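Local coordinates for protein putative Zn-dependent exopeptidase (Bacteroides vulgatus ATCC 8482, PDB 3GUX) that probably acts as a zinc-dependent aminopeptidase of family M28, removing residues from the N-terminus of peptides, at residues K97-C102 / N195-I200. Numbering follows the deposited sequence.
Sequences KRILLC and NARYGI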
ATOM      1  N   LYS A  97      -1.507   0.844 -19.071  1.00 18.66           N
ATOM      2  CA  LYS A  97      -0.310   1.288 -18.343  1.00 18.11           C
ATOM      3  C   LYS A  97      -0.706   1.678 -16.903  1.00 16.41           C
ATOM      4  O   LYS A  97      -1.408   2.676 -16.718  1.00 17.20           O
ATOM      5  CB  LYS A  97       0.363   2.488 -19.024  1.00 17.22           C
ATOM      6  CG  LYS A  97       0.892   2.287 -20.443  1.00 17.86           C
ATOM      7  CD  LYS A  97       1.738   3.525 -20.817  1.00 18.89           C
ATOM      8  CE  LYS A  97       2.252   3.511 -22.241  1.00 20.69           C
ATOM      9  NZ  LYS A  97       3.215   4.629 -22.445  1.00 11.71           N
ATOM     10  N   ARG A  98      -0.258   0.914 -15.893  1.00 15.57           N
ATOM     11  CA  ARG A  98      -0.633   1.181 -14.472  1.00 12.23           C
ATOM     12  C   ARG A  98       0.456   0.938 -13.426  1.00 11.65           C
ATOM     13  O   ARG A  98       1.390   0.167 -13.652  1.00 10.38           O
ATOM     14  CB  ARG A  98      -1.820   0.301 -14.054  1.00 14.22           C
ATOM     15  CG  ARG A  98      -2.898   0.117 -15.091  1.00 10.61           C
ATOM     16  CD  ARG A  98      -4.029  -0.739 -14.597  1.00  6.86           C
ATOM     17  NE  ARG A  98      -4.857  -0.097 -13.586  1.00 12.98           N
ATOM     18  CZ  ARG A  98      -5.730   0.886 -13.824  1.00 20.92           C
ATOM     19  NH1 ARG A  98      -5.894   1.404 -15.042  1.00 16.97           N
ATOM     20  NH2 ARG A  98      -6.440   1.387 -12.815  1.00 27.65           N
ATOM     21  N   ILE A  99       0.318   1.606 -12.276  1.00 12.17           N
ATOM     22  CA  ILE A  99       1.179   1.370 -11.114  1.00 12.39           C
ATOM     23  C   ILE A  99       0.283   0.864  -9.980  1.00 11.33           C
ATOM     24  O   ILE A  99      -0.802   1.396  -9.743  1.00 11.03           O
ATOM     25  CB  ILE A  99       1.971   2.597 -10.628  1.00 12.10           C
ATOM     26  CG1 ILE A  99       2.827   3.201 -11.747  1.00 14.24           C
ATOM     27  CG2 ILE A  99       2.829   2.194  -9.393  1.00 12.03           C
ATOM     28  CD1 ILE A  99       3.834   2.240 -12.396  1.00 16.63           C
ATOM     29  N   LEU A 100       0.706  -0.204  -9.317  1.00 11.23           N
ATOM     30  CA  LEU A 100      -0.056  -0.735  -8.178  1.00 11.19           C
ATOM     31  C   LEU A 100       0.468  -0.130  -6.899  1.00 12.50           C
ATOM     32  O   LEU A 100       1.666  -0.079  -6.709  1.00 14.99           O
ATOM     33  CB  LEU A 100       0.064  -2.260  -8.084  1.00  9.93           C
ATOM     34  CG  LEU A 100      -0.518  -2.941  -6.835  1.00  9.21           C
ATOM     35  CD1 LEU A 100      -1.988  -2.616  -6.625  1.00 16.61           C
ATOM     36  CD2 LEU A 100      -0.311  -4.395  -6.974  1.00  7.08           C
ATOM     37  N   LEU A 101      -0.430   0.318  -6.028  1.00 10.47           N
ATOM     38  CA  LEU A 101      -0.071   0.812  -4.718  1.00 10.33           C
ATOM     39  C   LEU A 101      -0.875  -0.010  -3.722  1.00 12.28           C
ATOM     40  O   LEU A 101      -2.083  -0.107  -3.864  1.00 15.97           O
ATOM     41  CB  LEU A 101      -0.415   2.286  -4.529  1.00  8.06           C
ATOM     42  CG  LEU A 101       0.247   3.307  -5.457  1.00  6.62           C
ATOM     43  CD1 LEU A 101      -0.181   4.714  -5.046  1.00  5.16           C
ATOM     44  CD2 LEU A 101       1.768   3.174  -5.436  1.00  8.51           C
ATOM     45  N   CYS A 102      -0.227  -0.563  -2.706  1.00 13.69           N
ATOM     46  CA  CYS A 102      -0.933  -1.409  -1.748  1.00 13.39           C
ATOM     47  C   CYS A 102      -0.407  -1.354  -0.319  1.00 14.08           C
ATOM     48  O   CYS A 102       0.693  -0.850  -0.034  1.00 11.78           O
ATOM     49  CB  CYS A 102      -0.929  -2.841  -2.273  1.00 13.59           C
ATOM     50  SG  CYS A 102       0.696  -3.489  -2.640  1.00 13.58           S
ATOM     51  N   ASN A 195      -2.583  -6.556 -14.742  1.00 16.56           N
ATOM     52  CA  ASN A 195      -1.152  -6.315 -14.756  1.00 14.67           C
ATOM     53  C   ASN A 195      -0.893  -4.855 -14.377  1.00 14.12           C
ATOM     54  O   ASN A 195      -1.780  -4.013 -14.496  1.00 12.78           O
ATOM     55  CB  ASN A 195      -0.533  -6.638 -16.116  1.00 14.50           C
ATOM     56  CG  ASN A 195       0.980  -6.506 -16.101  1.00 15.16           C
ATOM     57  OD1 ASN A 195       1.656  -7.064 -15.225  1.00 11.27           O
ATOM     58  ND2 ASN A 195       1.515  -5.731 -17.027  1.00 20.45           N
ATOM     59  N   ALA A 196       0.295  -4.601 -13.839  1.00 13.92           N
ATOM     60  CA  ALA A 196       0.774  -3.266 -13.504  1.00 14.95           C
ATOM     61  C   ALA A 196       2.265  -3.267 -13.824  1.00 15.84           C
ATOM     62  O   ALA A 196       2.905  -4.313 -13.777  1.00 17.73           O
ATOM     63  CB  ALA A 196       0.526  -2.951 -12.056  1.00 14.38           C
ATOM     64  N   ARG A 197       2.810  -2.111 -14.184  1.00 15.42           N
ATOM     65  CA  ARG A 197       4.232  -1.975 -14.503  1.00 14.55           C
ATOM     66  C   ARG A 197       5.050  -2.467 -13.312  1.00 13.43           C
ATOM     67  O   ARG A 197       5.989  -3.238 -13.463  1.00 16.24           O
ATOM     68  CB  ARG A 197       4.543  -0.519 -14.862  1.00 12.26           C
ATOM     69  CG  ARG A 197       5.979  -0.212 -15.227  1.00 15.86           C
ATOM     70  CD  ARG A 197       6.128   1.250 -15.623  1.00  9.20           C
ATOM     71  NE  ARG A 197       5.443   1.515 -16.895  1.00 11.57           N
ATOM     72  CZ  ARG A 197       5.322   2.708 -17.490  1.00 15.39           C
ATOM     73  NH1 ARG A 197       5.828   3.813 -16.938  1.00 14.01           N
ATOM     74  NH2 ARG A 197       4.678   2.797 -18.658  1.00  7.92           N
ATOM     75  N   TYR A 198       4.684  -2.003 -12.129  1.00 11.82           N
ATOM     76  CA  TYR A 198       5.285  -2.481 -10.895  1.00 11.29           C
ATOM     77  C   TYR A 198       4.346  -2.068  -9.808  1.00 10.13           C
ATOM     78  O   TYR A 198       3.362  -1.384 -10.083  1.00 11.49           O
ATOM     79  CB  TYR A 198       6.686  -1.914 -10.675  1.00 10.76           C
ATOM     80  CG  TYR A 198       6.747  -0.401 -10.583  1.00 13.15           C
ATOM     81  CD1 TYR A 198       6.581   0.257  -9.370  1.00  8.17           C
ATOM     82  CD2 TYR A 198       6.996   0.362 -11.711  1.00 15.72           C
ATOM     83  CE1 TYR A 198       6.652   1.652  -9.305  1.00 13.92           C
ATOM     84  CE2 TYR A 198       7.069   1.744 -11.660  1.00 12.00           C
ATOM     85  CZ  TYR A 198       6.892   2.376 -10.466  1.00 14.32           C
ATOM     86  OH  TYR A 198       6.969   3.728 -10.445  1.00 14.11           O
ATOM     87  N   GLY A 199       4.632  -2.517  -8.592  1.00 11.31           N
ATOM     88  CA  GLY A 199       3.833  -2.208  -7.416  1.00 10.52           C
ATOM     89  C   GLY A 199       4.648  -1.629  -6.279  1.00 10.49           C
ATOM     90  O   GLY A 199       5.845  -1.865  -6.203  1.00  9.84           O
ATOM     91  N   ILE A 200       4.004  -0.819  -5.432  1.00  8.23           N
ATOM     92  CA  ILE A 200       4.642  -0.275  -4.239  1.00 10.27           C
ATOM     93  C   ILE A 200       3.770  -0.668  -3.054  1.00 10.67           C
ATOM     94  O   ILE A 200       2.602  -0.340  -3.031  1.00 13.19           O
ATOM     95  CB  ILE A 200       4.809   1.256  -4.234  1.00  8.68           C
ATOM     96  CG1 ILE A 200       5.570   1.741  -5.466  1.00 12.34           C
ATOM     97  CG2 ILE A 200       5.533   1.688  -2.964  1.00  9.54           C
ATOM     98  CD1 ILE A 200       5.769   3.254  -5.526  1.00  6.53           C
TER
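Leu100 O accepts a hydrogen bond from Ile200 N (2.8 Å), and a bent, weaker CA-H...O contact from Gly199 CA, 3.1 Å away, adds to it. Leu100 gives as well as takes, its N bonding almost straight to Tyr198 O (174°), and Cys102 N continues the parallel ladder to Ile200 O. Toward the N-terminal ends of the segments, Arg197 N donates a 2.7 Å hydrogen bond to Arg98 O.

On the face that carries Ile99, Leu101, Tyr198 and Ile200, the methyl CD1 of Ile99 sits over the Tyr198 ring, 3.7 Å from its centroid and displaced toward the rim, a CH-pi contact. Tyr198 chi1 of 60° sets CG between the backbone N and the carbonyl carbon, and the ring turns a face to the Ile99 methyl. Next along, Leu101 and Ile200 run side by side, Leu101 CD2 lying 3.8 Å from Ile200 CB, and helices 296-311 and 223-236 cover this face. On the other face Leu100 CB packs on Ala196 CB and also rests against Gly199 CA, 3.8 Å away.

At the N-terminal ends of the segments the extended Lys97 chain and the Arg197 side chain, bent at chi3, lie side by side, Lys97 CD approaching the guanidinium NH2 and Lys97 NZ only 4.5 Å from Arg197 NH2. The C-terminus probably offsets this repulsion: Lys97 NZ pairs with the terminal carboxylate of Lys314, and Arg197 NH1 with Glu313, which also bonds Tyr198 OH. Within the central sheet of this M28-type fold, backbone bonds thus set the register, and charge ties the chain's end to this end of the strand pair.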